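Local coordinates for protein HTPA Reductase (Selaginella moellendorffii, PDB 5U5N) that probably catalyses the NADH- or NADPH-dependent reduction of 4-hydroxy-tetrahydrodipicolinate to tetrahydrodipicolinate in lysine biosynthesis, and binds NAD, at residues N74-D79 with P99-T104; Y122-P127 with L252-K257; Q157-H162 with T203-P208. All blocks are in the same frame, centred on the assembly; numbering follows the deposited sequence.

Contacts 1 and 2 lie side by side in the NAD-binding part of the chain, their centres about 8 Å apart, while contact 3 sits about 33 Å from either, between centres, in the other part. Strands 100-102 and 123-125 are neighbours in one parallel sheet: M102 N lies 2.9 Å from I124 O, and F100 O 3.0 Å from I124 N, both probable hydrogen bonds. Both contacts reach the carboxamide of NAD, through G103 in contact 1 and through A126 and P127 in contact 2. Contact 3 is nested in the chain between the two segments of contact 2, and its nearest atoms are about 11 Å from that contact. It lies away from the NAD site.

Contact 1: residues N74-D79 with P99-T104; sequences NVIVVD and PFVMGT. With NAD (nicotinamide-adenine-dinucleotide), chain C.
D79 and M102 lie side by side and point the same way from adjacent parallel strands. The methionine chain bends at chi2 and chi3, and its SD lies 3.5 Å from D79 OD1. T104 crosses the same aspartate: its OG1 is 2.9 Å from D79 OD1 and 3.0 Å from D79 O, so a single hydroxyl proton has two acceptors within reach. The backbone N of T81 also bonds to T104 OG1. T81 OG1 bonds to D79 OD1, while Y93 OH and N89 ND2 hold D79 OD2; with both oxygens bonded, the carboxylate's rotation is probably restricted.

V77 and F100 occupy the same sheet face as D79 and M102, with their CB atoms 4.1 Å apart. A chi1 of 67° sets CG of F100 between its backbone N and carbonyl carbon, and the ring leads away from V77. M102 CB meets the edge of this ring in its plane, while Y93 of helix 86-95 also meets the ring. On the other face V78 and V101 stand together, and I76 joins them with its CG2 4.2 Å from V101 CG2. Helix 241-259 covers I76 and V78 there. I76 and the P99 ring cross at about a right angle.

The backbone geometry supports this pairing. The strand axes approach to 4.6 Å and run 12° apart, and V101 N donates to V77 O at 2.7 Å. Beyond the strand end, G103 N bonds to D79 O, while G103 O accepts the carboxamide N7N of NAD at 3.0 Å in a nearly straight bond of 170°. T104 CG2 faces the nicotinamide ribose. Two parallel strands joined through helix 86-95, with the cofactor at their C-terminal ends, form a beta-alpha-beta unit of a Rossmann-type dinucleotide-binding fold.

Contact 2: residues Y122-P127 with L252-K257; sequences YSIIAP and LFLSKK. With NAD (nicotinamide-adenine-dinucleotide), chain C.
L254 carries most of this contact, and its CB already touches the strand side, 3.7 Å from I124 CD1. The two side chains slide past each other in opposite directions. CG stands anti to the backbone N (chi1 -165°), and the branch beyond it divides its contacts. L254 CD1 lies 3.9 Å from S123 N and 4.0 Å from Y122 CB; L254 CD2 rests on the same Y122-S123 peptide, 3.8 Å from Y122 O and 4.0 Å from S123 CA. An alanine here would keep the CB contact with I124, but without CG and both methyls a gap would probably open against the Y122-S123 peptide and Y122 CB.

The helix has two further points of contact. I124 CD1 approaches the edge of the F253 ring, 4.3 Å from F253 CD2, and Y122 CE1 comes 4.0 Å from K257 O. The hydroxyl of Y122 is bonded elsewhere, to S262 O. At the far end of 122-127, P127 O is 3.0 Å from NAD N7N.

No hydrogen bond crosses between the segments. Helix 241-259 is thus seated on the sheet of the nucleotide-binding part by apolar side-chain and methyl-to-backbone contacts, which depend on shape rather than polar pairing.

Contact 3: residues Q157-H162 with T203-P208; sequences QVTESH and TRMGVP
T159 and S161 turn toward the loop 203-208, which follows helix 198-203 and lies against strand 155-162 of the mixed sheet in the C-terminal part of this DapB-family chain. The helix ends beside the contact: G206 is the first residue after it to leave helical torsions, with a phi of 80°.

The van der Waals contacts centre on M205. T159 and M205 cross obliquely, with T159 CG2 3.7 Å from the sulphur SD. With bends at chi2 and chi3 the methionine chain curls, and M205 CE comes 4.0 Å from S161 N and also touches E160 CA. Nearer the backbone, M205 CG lies 4.0 Å from S161 CB. V207 adds one methyl, its CG2 resting 4.1 Å from S161 OG.

The second group involves the R204 guanidinium, which meets T159 tip to tip after an extended run from CG to NE. T159 CG2 sits 3.8 Å above one face of the flat group, offset toward its rim. At 3.8 Å, R204 NH2 and T159 OG1 are merely neighbours. The charge is met elsewhere: NH1 makes salt bridges to E200 in the preceding helix and to E193 in the strand beside 155-162, which ties the loop to both elements.

Hydrogen bonds form the third group, and none of them crosses between the segments. S161 OG is bonded to H215 NE2, on strand 215-223, so this buried hydroxyl is satisfied beside the V207 methyl. E160, whose side chain starts out away from the loop, forms a salt bridge with R196 through OE1. The same oxygen accepts H162 ND1 at 2.9 Å, the nitrogen approaching from 49° out of the carboxylate plane.

Contact 1: residues N74-D79 with P99-T104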
loop_
_atom_site.group_PDB
_atom_site.type_symbol
_atom_site.label_atom_id
_atom_site.label_comp_id
_atom_site.label_asym_id
_atom_site.label_seq_id
_atom_site.Cartn_x
_atom_site.Cartn_y
_atom_site.Cartn_z
ATOM N N ASN A 74 -10.723 15.302 33.626
ATOM C CA ASN A 74 -9.969 14.538 32.639
ATOM C C ASN A 74 -10.206 14.977 31.213
ATOM O O ASN A 74 -9.823 14.251 30.280
ATOM C CB ASN A 74 -10.301 13.057 32.780
ATOM C CG ASN A 74 -10.073 12.563 34.175
ATOM O OD1 ASN A 74 -9.068 12.905 34.821
ATOM N ND2 ASN A 74 -11.027 11.778 34.677
ATOM N N VAL A 75 -10.814 16.148 31.028
ATOM C CA VAL A 75 -11.163 16.636 29.715
ATOM C C VAL A 75 -9.951 16.702 28.781
ATOM O O VAL A 75 -8.842 17.017 29.215
ATOM C CB VAL A 75 -11.830 18.026 29.770
ATOM C CG1 VAL A 75 -10.852 19.075 30.254
ATOM C CG2 VAL A 75 -12.412 18.394 28.412
ATOM N N ILE A 76 -10.201 16.374 27.516
ATOM C CA ILE A 76 -9.276 16.597 26.432
ATOM C C ILE A 76 -9.959 17.565 25.523
ATOM O O ILE A 76 -11.114 17.370 25.192
ATOM C CB ILE A 76 -9.012 15.268 25.653
ATOM C CG1 ILE A 76 -8.169 14.346 26.517
ATOM C CG2 ILE A 76 -8.330 15.558 24.313
ATOM C CD1 ILE A 76 -8.011 12.940 25.992
ATOM N N VAL A 77 -9.240 18.571 25.088
ATOM C CA VAL A 77 -9.774 19.572 24.178
ATOM C C VAL A 77 -9.478 19.170 22.730
ATOM O O VAL A 77 -8.383 18.744 22.423
ATOM C CB VAL A 77 -9.176 20.950 24.457
ATOM C CG1 VAL A 77 -9.649 21.962 23.428
ATOM C CG2 VAL A 77 -9.522 21.415 25.872
ATOM N N VAL A 78 -10.480 19.309 21.869
ATOM C CA VAL A 78 -10.330 19.191 20.442
ATOM C C VAL A 78 -10.504 20.566 19.821
ATOM O O VAL A 78 -11.584 21.179 19.997
ATOM C CB VAL A 78 -11.409 18.268 19.893
ATOM C CG1 VAL A 78 -11.362 18.247 18.384
ATOM C CG2 VAL A 78 -11.200 16.848 20.439
ATOM N N ASP A 79 -9.454 21.063 19.145
ATOM C CA ASP A 79 -9.426 22.375 18.530
ATOM C C ASP A 79 -9.534 22.297 17.005
ATOM O O ASP A 79 -8.599 21.848 16.342
ATOM C CB ASP A 79 -8.152 23.112 18.940
ATOM C CG ASP A 79 -8.191 24.594 18.621
ATOM O OD1 ASP A 79 -8.096 24.931 17.437
ATOM O OD2 ASP A 79 -8.321 25.449 19.568
ATOM N N PRO A 99 -4.853 18.850 28.086
ATOM C CA PRO A 99 -4.425 18.061 26.914
ATOM C C PRO A 99 -5.272 18.377 25.699
ATOM O O PRO A 99 -6.455 18.602 25.847
ATOM C CB PRO A 99 -4.617 16.599 27.361
ATOM C CG PRO A 99 -5.491 16.648 28.555
ATOM C CD PRO A 99 -5.340 18.005 29.182
ATOM N N PHE A 100 -4.668 18.420 24.513
ATOM C CA PHE A 100 -5.417 18.784 23.325
ATOM C C PHE A 100 -5.063 18.038 22.042
ATOM O O PHE A 100 -3.932 17.626 21.831
ATOM C CB PHE A 100 -5.364 20.311 23.076
ATOM C CG PHE A 100 -4.016 20.843 22.708
ATOM C CD1 PHE A 100 -3.087 21.129 23.675
ATOM C CD2 PHE A 100 -3.689 21.075 21.372
ATOM C CE1 PHE A 100 -1.844 21.620 23.335
ATOM C CE2 PHE A 100 -2.442 21.543 21.010
ATOM C CZ PHE A 100 -1.518 21.823 21.998
ATOM N N VAL A 101 -6.071 17.940 21.182
ATOM C CA VAL A 101 -5.941 17.491 19.830
ATOM C C VAL A 101 -6.199 18.683 18.916
ATOM O O VAL A 101 -7.330 19.159 18.839
ATOM C CB VAL A 101 -6.956 16.373 19.551
ATOM C CG1 VAL A 101 -6.865 15.925 18.091
ATOM C CG2 VAL A 101 -6.710 15.211 20.507
ATOM N N MET A 102 -5.151 19.125 18.212
ATOM C CA MET A 102 -5.187 20.284 17.320
ATOM C C MET A 102 -5.305 19.826 15.878
ATOM O O MET A 102 -4.338 19.319 15.316
ATOM C CB MET A 102 -3.895 21.120 17.539
ATOM C CG MET A 102 -3.669 22.317 16.619
ATOM S SD MET A 102 -4.863 23.634 16.965
ATOM C CE MET A 102 -4.201 24.282 18.505
ATOM N N GLY A 103 -6.496 19.970 15.309
ATOM C CA GLY A 103 -6.754 19.652 13.912
ATOM C C GLY A 103 -6.734 20.876 12.989
ATOM O O GLY A 103 -6.783 20.746 11.778
ATOM N N THR A 104 -6.669 22.068 13.565
ATOM C CA THR A 104 -6.723 23.308 12.807
ATOM C C THR A 104 -5.416 23.457 12.028
ATOM O O THR A 104 -4.343 23.259 12.575
ATOM C CB THR A 104 -6.876 24.503 13.767
ATOM O OG1 THR A 104 -7.959 24.270 14.668
ATOM C CG2 THR A 104 -7.107 25.833 13.008
HETATM P PA NAD C . -15.208 27.168 10.118
HETATM O O1A NAD C . -14.886 28.543 9.560
HETATM O O2A NAD C . -16.457 26.417 9.702
HETATM O O5B NAD C . -15.226 27.213 11.710
HETATM C C5B NAD C . -14.115 27.627 12.481
HETATM C C4B NAD C . -14.694 28.200 13.768
HETATM O O4B NAD C . -13.666 28.562 14.689
HETATM C C3B NAD C . -15.553 29.443 13.539
HETATM O O3B NAD C . -16.936 29.110 13.757
HETATM C C2B NAD C . -14.981 30.502 14.495
HETATM O O2B NAD C . -16.012 31.323 15.090
HETATM C C1B NAD C . -14.152 29.652 15.479
HETATM N N9A NAD C . -13.018 30.300 16.194
HETATM C C8A NAD C . -12.161 31.222 15.709
HETATM N N7A NAD C . -11.255 31.573 16.650
HETATM C C5A NAD C . -11.514 30.861 17.761
HETATM C C6A NAD C . -10.946 30.762 19.123
HETATM N N6A NAD C . -9.879 31.505 19.485
HETATM N N1A NAD C . -11.509 29.900 19.998
HETATM C C2A NAD C . -12.582 29.149 19.667
HETATM N N3A NAD C . -13.158 29.201 18.441
HETATM C C4A NAD C . -12.676 30.019 17.461
HETATM O O3 NAD C . -13.887 26.266 9.880
HETATM P PN NAD C . -13.921 24.673 9.577
HETATM O O1N NAD C . -14.539 24.532 8.205
HETATM O O2N NAD C . -14.534 23.947 10.760
HETATM O O5D NAD C . -12.336 24.373 9.603
HETATM C C5D NAD C . -11.596 24.646 10.789
HETATM C C4D NAD C . -10.102 24.397 10.628
HETATM O O4D NAD C . -9.867 22.986 10.556
HETATM C C3D NAD C . -9.493 25.019 9.363
HETATM O O3D NAD C . -8.207 25.604 9.634
HETATM C C2D NAD C . -9.351 23.842 8.416
HETATM O O2D NAD C . -8.251 23.963 7.513
HETATM C C1D NAD C . -9.093 22.695 9.383
HETATM N N1N NAD C . -9.357 21.339 8.857
HETATM C C2N NAD C . -8.434 20.404 9.149
HETATM C C3N NAD C . -8.560 19.082 8.731
HETATM C C7N NAD C . -7.489 18.061 9.067
HETATM O O7N NAD C . -7.350 17.100 8.328
HETATM N N7N NAD C . -6.689 18.191 10.138
HETATM C C4N NAD C . -9.687 18.744 7.980
HETATM C C5N NAD C . -10.639 19.715 7.677
HETATM C C6N NAD C . -10.452 21.020 8.131
#

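Contact 2: residues Y122-P127 with L252-K257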
loop_
_atom_site.group_PDB
_atom_site.type_symbol
_atom_site.label_atom_id
_atom_site.label_comp_id
_atom_site.label_asym_id
_atom_site.label_seq_id
_atom_site.Cartn_x
_atom_site.Cartn_y
_atom_site.Cartn_z
ATOM N N TYR A 122 0.267 16.696 27.154
ATOM C CA TYR A 122 -0.232 15.629 26.297
ATOM C C TYR A 122 -0.996 16.217 25.114
ATOM O O TYR A 122 -2.012 16.877 25.307
ATOM C CB TYR A 122 -1.105 14.634 27.076
ATOM C CG TYR A 122 -0.296 13.785 28.024
ATOM C CD1 TYR A 122 0.442 12.693 27.565
ATOM C CD2 TYR A 122 -0.231 14.085 29.379
ATOM C CE1 TYR A 122 1.190 11.913 28.438
ATOM C CE2 TYR A 122 0.506 13.304 30.250
ATOM C CZ TYR A 122 1.219 12.232 29.767
ATOM O OH TYR A 122 1.968 11.483 30.626
ATOM N N SER A 123 -0.502 15.970 23.900
ATOM C CA SER A 123 -1.129 16.499 22.695
ATOM C C SER A 123 -0.980 15.631 21.453
ATOM O O SER A 123 -0.082 14.819 21.345
ATOM C CB SER A 123 -0.590 17.923 22.380
ATOM O OG SER A 123 0.788 18.017 22.632
ATOM N N ILE A 124 -1.893 15.844 20.521
ATOM C CA ILE A 124 -1.778 15.346 19.172
ATOM C C ILE A 124 -1.926 16.571 18.297
ATOM O O ILE A 124 -2.959 17.240 18.304
ATOM C CB ILE A 124 -2.866 14.299 18.850
ATOM C CG1 ILE A 124 -2.601 13.006 19.626
ATOM C CG2 ILE A 124 -2.881 13.995 17.357
ATOM C CD1 ILE A 124 -3.849 12.188 19.826
ATOM N N ILE A 125 -0.887 16.864 17.536
ATOM C CA ILE A 125 -0.911 17.940 16.577
ATOM C C ILE A 125 -0.774 17.274 15.227
ATOM O O ILE A 125 0.286 16.724 14.886
ATOM C CB ILE A 125 0.227 18.958 16.847
ATOM C CG1 ILE A 125 -0.078 19.674 18.176
ATOM C CG2 ILE A 125 0.343 19.966 15.707
ATOM C CD1 ILE A 125 1.074 20.440 18.772
ATOM N N ALA A 126 -1.859 17.294 14.470
ATOM C CA ALA A 126 -1.843 16.656 13.172
ATOM C C ALA A 126 -2.698 17.457 12.199
ATOM O O ALA A 126 -3.940 17.542 12.371
ATOM C CB ALA A 126 -2.356 15.233 13.299
ATOM N N PRO A 127 -2.057 18.054 11.187
ATOM C CA PRO A 127 -2.804 18.795 10.183
ATOM C C PRO A 127 -3.540 17.938 9.131
ATOM O O PRO A 127 -4.280 18.501 8.318
ATOM C CB PRO A 127 -1.719 19.665 9.541
ATOM C CG PRO A 127 -0.484 18.841 9.646
ATOM C CD PRO A 127 -0.613 18.040 10.896
ATOM N N LEU A 252 -9.237 8.896 21.692
ATOM C CA LEU A 252 -9.148 7.595 22.357
ATOM C C LEU A 252 -7.702 7.201 22.629
ATOM O O LEU A 252 -7.380 6.748 23.700
ATOM C CB LEU A 252 -9.815 6.519 21.521
ATOM C CG LEU A 252 -11.331 6.554 21.406
ATOM C CD1 LEU A 252 -11.798 5.448 20.496
ATOM C CD2 LEU A 252 -11.999 6.450 22.773
ATOM N N PHE A 253 -6.834 7.398 21.641
ATOM C CA PHE A 253 -5.409 7.159 21.816
ATOM C C PHE A 253 -4.803 8.051 22.894
ATOM O O PHE A 253 -4.151 7.551 23.800
ATOM C CB PHE A 253 -4.690 7.308 20.476
ATOM C CG PHE A 253 -3.193 7.138 20.541
ATOM C CD1 PHE A 253 -2.599 5.883 20.470
ATOM C CD2 PHE A 253 -2.376 8.252 20.685
ATOM C CE1 PHE A 253 -1.226 5.747 20.516
ATOM C CE2 PHE A 253 -0.992 8.112 20.718
ATOM C CZ PHE A 253 -0.417 6.869 20.627
ATOM N N LEU A 254 -5.038 9.360 22.830
ATOM C CA LEU A 254 -4.432 10.297 23.807
ATOM C C LEU A 254 -4.934 10.008 25.233
ATOM O O LEU A 254 -4.186 10.037 26.196
ATOM C CB LEU A 254 -4.690 11.767 23.415
ATOM C CG LEU A 254 -3.829 12.821 24.113
ATOM C CD1 LEU A 254 -2.348 12.588 23.859
ATOM C CD2 LEU A 254 -4.226 14.241 23.687
ATOM N N SER A 255 -6.212 9.688 25.351
ATOM C CA SER A 255 -6.799 9.266 26.626
ATOM C C SER A 255 -5.944 8.208 27.305
ATOM O O SER A 255 -5.613 8.322 28.477
ATOM C CB SER A 255 -8.186 8.719 26.377
ATOM O OG SER A 255 -9.096 9.066 27.366
ATOM N N LYS A 256 -5.583 7.180 26.532
ATOM C CA LYS A 256 -4.823 6.071 27.062
ATOM C C LYS A 256 -3.425 6.492 27.481
ATOM O O LYS A 256 -3.004 6.202 28.597
ATOM C CB LYS A 256 -4.755 4.957 26.041
ATOM C CG LYS A 256 -4.339 3.631 26.606
ATOM C CD LYS A 256 -5.073 2.543 25.828
ATOM C CE LYS A 256 -4.484 1.154 26.048
ATOM N NZ LYS A 256 -3.047 1.173 25.605
ATOM N N LYS A 257 -2.723 7.210 26.603
ATOM C CA LYS A 257 -1.384 7.699 26.930
ATOM C C LYS A 257 -1.383 8.487 28.238
ATOM O O LYS A 257 -0.460 8.357 29.022
ATOM C CB LYS A 257 -0.824 8.620 25.832
ATOM C CG LYS A 257 -0.673 8.041 24.436
ATOM C CD LYS A 257 0.136 6.739 24.390
ATOM C CE LYS A 257 -0.735 5.523 24.281
ATOM N NZ LYS A 257 0.159 4.321 24.125
HETATM P PA NAD C . -15.208 27.168 10.118
HETATM O O1A NAD C . -14.886 28.543 9.560
HETATM O O2A NAD C . -16.457 26.417 9.702
HETATM O O5B NAD C . -15.226 27.213 11.710
HETATM C C5B NAD C . -14.115 27.627 12.481
HETATM C C4B NAD C . -14.694 28.200 13.768
HETATM O O4B NAD C . -13.666 28.562 14.689
HETATM C C3B NAD C . -15.553 29.443 13.539
HETATM O O3B NAD C . -16.936 29.110 13.757
HETATM C C2B NAD C . -14.981 30.502 14.495
HETATM O O2B NAD C . -16.012 31.323 15.090
HETATM C C1B NAD C . -14.152 29.652 15.479
HETATM N N9A NAD C . -13.018 30.300 16.194
HETATM C C8A NAD C . -12.161 31.222 15.709
HETATM N N7A NAD C . -11.255 31.573 16.650
HETATM C C5A NAD C . -11.514 30.861 17.761
HETATM C C6A NAD C . -10.946 30.762 19.123
HETATM N N6A NAD C . -9.879 31.505 19.485
HETATM N N1A NAD C . -11.509 29.900 19.998
HETATM C C2A NAD C . -12.582 29.149 19.667
HETATM N N3A NAD C . -13.158 29.201 18.441
HETATM C C4A NAD C . -12.676 30.019 17.461
HETATM O O3 NAD C . -13.887 26.266 9.880
HETATM P PN NAD C . -13.921 24.673 9.577
HETATM O O1N NAD C . -14.539 24.532 8.205
HETATM O O2N NAD C . -14.534 23.947 10.760
HETATM O O5D NAD C . -12.336 24.373 9.603
HETATM C C5D NAD C . -11.596 24.646 10.789
HETATM C C4D NAD C . -10.102 24.397 10.628
HETATM O O4D NAD C . -9.867 22.986 10.556
HETATM C C3D NAD C . -9.493 25.019 9.363
HETATM O O3D NAD C . -8.207 25.604 9.634
HETATM C C2D NAD C . -9.351 23.842 8.416
HETATM O O2D NAD C . -8.251 23.963 7.513
HETATM C C1D NAD C . -9.093 22.695 9.383
HETATM N N1N NAD C . -9.357 21.339 8.857
HETATM C C2N NAD C . -8.434 20.404 9.149
HETATM C C3N NAD C . -8.560 19.082 8.731
HETATM C C7N NAD C . -7.489 18.061 9.067
HETATM O O7N NAD C . -7.350 17.100 8.328
HETATM N N7N NAD C . -6.689 18.191 10.138
HETATM C C4N NAD C . -9.687 18.744 7.980
HETATM C C5N NAD C . -10.639 19.715 7.677
HETATM C C6N NAD C . -10.452 21.020 8.131
#

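Contact 3: residues Q157-H162 with T203-P208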
loop_
_atom_site.group_PDB
_atom_site.type_symbol
_atom_site.label_atom_id
_atom_site.label_comp_id
_atom_site.label_asym_id
_atom_site.label_seq_id
_atom_site.Cartn_x
_atom_site.Cartn_y
_atom_site.Cartn_z
ATOM N N GLN A 157 0.989 8.737 -14.093
ATOM C CA GLN A 157 0.018 9.820 -14.203
ATOM C C GLN A 157 -0.651 9.954 -12.854
ATOM O O GLN A 157 -0.945 8.949 -12.180
ATOM C CB GLN A 157 -1.064 9.524 -15.211
ATOM C CG GLN A 157 -0.594 9.296 -16.631
ATOM C CD GLN A 157 -1.540 8.372 -17.371
ATOM O OE1 GLN A 157 -2.265 8.809 -18.251
ATOM N NE2 GLN A 157 -1.589 7.105 -16.961
ATOM N N VAL A 158 -0.918 11.189 -12.460
ATOM C CA VAL A 158 -1.584 11.485 -11.214
ATOM C C VAL A 158 -2.696 12.467 -11.524
ATOM O O VAL A 158 -2.489 13.464 -12.185
ATOM C CB VAL A 158 -0.634 12.081 -10.175
ATOM C CG1 VAL A 158 -1.377 12.328 -8.884
ATOM C CG2 VAL A 158 0.554 11.162 -9.936
ATOM N N THR A 159 -3.896 12.099 -11.094
ATOM C CA THR A 159 -5.076 12.910 -11.251
ATOM C C THR A 159 -5.678 13.119 -9.858
ATOM O O THR A 159 -5.616 12.224 -8.983
ATOM C CB THR A 159 -6.090 12.230 -12.192
ATOM O OG1 THR A 159 -5.476 11.918 -13.438
ATOM C CG2 THR A 159 -7.235 13.161 -12.522
ATOM N N GLU A 160 -6.208 14.318 -9.641
ATOM C CA GLU A 160 -6.900 14.604 -8.400
ATOM C C GLU A 160 -7.938 15.700 -8.532
ATOM O O GLU A 160 -7.800 16.614 -9.336
ATOM C CB GLU A 160 -5.910 14.961 -7.262
ATOM C CG GLU A 160 -5.060 16.245 -7.458
ATOM C CD GLU A 160 -5.495 17.413 -6.555
ATOM O OE1 GLU A 160 -6.565 18.030 -6.816
ATOM O OE2 GLU A 160 -4.786 17.722 -5.560
ATOM N N SER A 161 -8.976 15.563 -7.724
ATOM C CA SER A 161 -10.103 16.438 -7.728
ATOM C C SER A 161 -10.372 16.972 -6.311
ATOM O O SER A 161 -10.316 16.252 -5.329
ATOM C CB SER A 161 -11.320 15.710 -8.270
ATOM O OG SER A 161 -12.435 16.566 -8.249
ATOM N N HIS A 162 -10.658 18.261 -6.263
ATOM C CA HIS A 162 -10.944 19.032 -5.033
ATOM C C HIS A 162 -11.894 20.130 -5.488
ATOM O O HIS A 162 -11.997 20.387 -6.700
ATOM C CB HIS A 162 -9.687 19.690 -4.474
ATOM C CG HIS A 162 -8.831 18.778 -3.653
ATOM N ND1 HIS A 162 -7.872 17.953 -4.203
ATOM C CD2 HIS A 162 -8.779 18.568 -2.316
ATOM C CE1 HIS A 162 -7.271 17.272 -3.239
ATOM N NE2 HIS A 162 -7.805 17.624 -2.086
ATOM N N THR A 203 -18.541 12.818 -13.863
ATOM C CA THR A 203 -18.563 11.798 -14.911
ATOM C C THR A 203 -17.271 10.966 -14.977
ATOM O O THR A 203 -17.301 9.815 -15.419
ATOM C CB THR A 203 -18.760 12.400 -16.347
ATOM O OG1 THR A 203 -19.698 13.491 -16.363
ATOM C CG2 THR A 203 -19.215 11.320 -17.355
ATOM N N ARG A 204 -16.147 11.548 -14.571
ATOM C CA ARG A 204 -14.847 10.914 -14.726
ATOM C C ARG A 204 -14.203 10.544 -13.401
ATOM O O ARG A 204 -13.583 9.493 -13.317
ATOM C CB ARG A 204 -13.904 11.789 -15.547
ATOM C CG ARG A 204 -12.430 11.382 -15.435
ATOM C CD ARG A 204 -11.440 12.466 -15.805
ATOM N NE ARG A 204 -10.131 11.872 -16.081
ATOM C CZ ARG A 204 -8.969 12.523 -16.198
ATOM N NH1 ARG A 204 -8.875 13.849 -16.054
ATOM N NH2 ARG A 204 -7.866 11.818 -16.454
ATOM N N MET A 205 -14.304 11.388 -12.386
ATOM C CA MET A 205 -13.754 11.036 -11.075
ATOM C C MET A 205 -14.759 10.312 -10.179
ATOM O O MET A 205 -14.363 9.718 -9.199
ATOM C CB MET A 205 -13.204 12.280 -10.364
ATOM C CG MET A 205 -12.124 13.012 -11.144
ATOM S SD MET A 205 -10.616 12.051 -11.354
ATOM C CE MET A 205 -9.897 12.205 -9.726
ATOM N N GLY A 206 -16.038 10.345 -10.512
ATOM C CA GLY A 206 -17.077 9.711 -9.699
ATOM C C GLY A 206 -17.535 10.505 -8.478
ATOM O O GLY A 206 -18.166 9.936 -7.587
ATOM N N VAL A 207 -17.248 11.807 -8.431
ATOM C CA VAL A 207 -17.590 12.610 -7.268
ATOM C C VAL A 207 -19.104 12.775 -7.252
ATOM O O VAL A 207 -19.662 13.153 -8.282
ATOM C CB VAL A 207 -16.909 13.993 -7.283
ATOM C CG1 VAL A 207 -17.386 14.863 -6.091
ATOM C CG2 VAL A 207 -15.392 13.854 -7.248
ATOM N N PRO A 208 -19.778 12.446 -6.123
ATOM C CA PRO A 208 -21.235 12.668 -6.066
ATOM C C PRO A 208 -21.604 14.142 -6.098
ATOM O O PRO A 208 -20.860 14.969 -5.548
ATOM C CB PRO A 208 -21.643 12.071 -4.708
ATOM C CG PRO A 208 -20.569 11.106 -4.381
ATOM C CD PRO A 208 -19.307 11.699 -4.943
#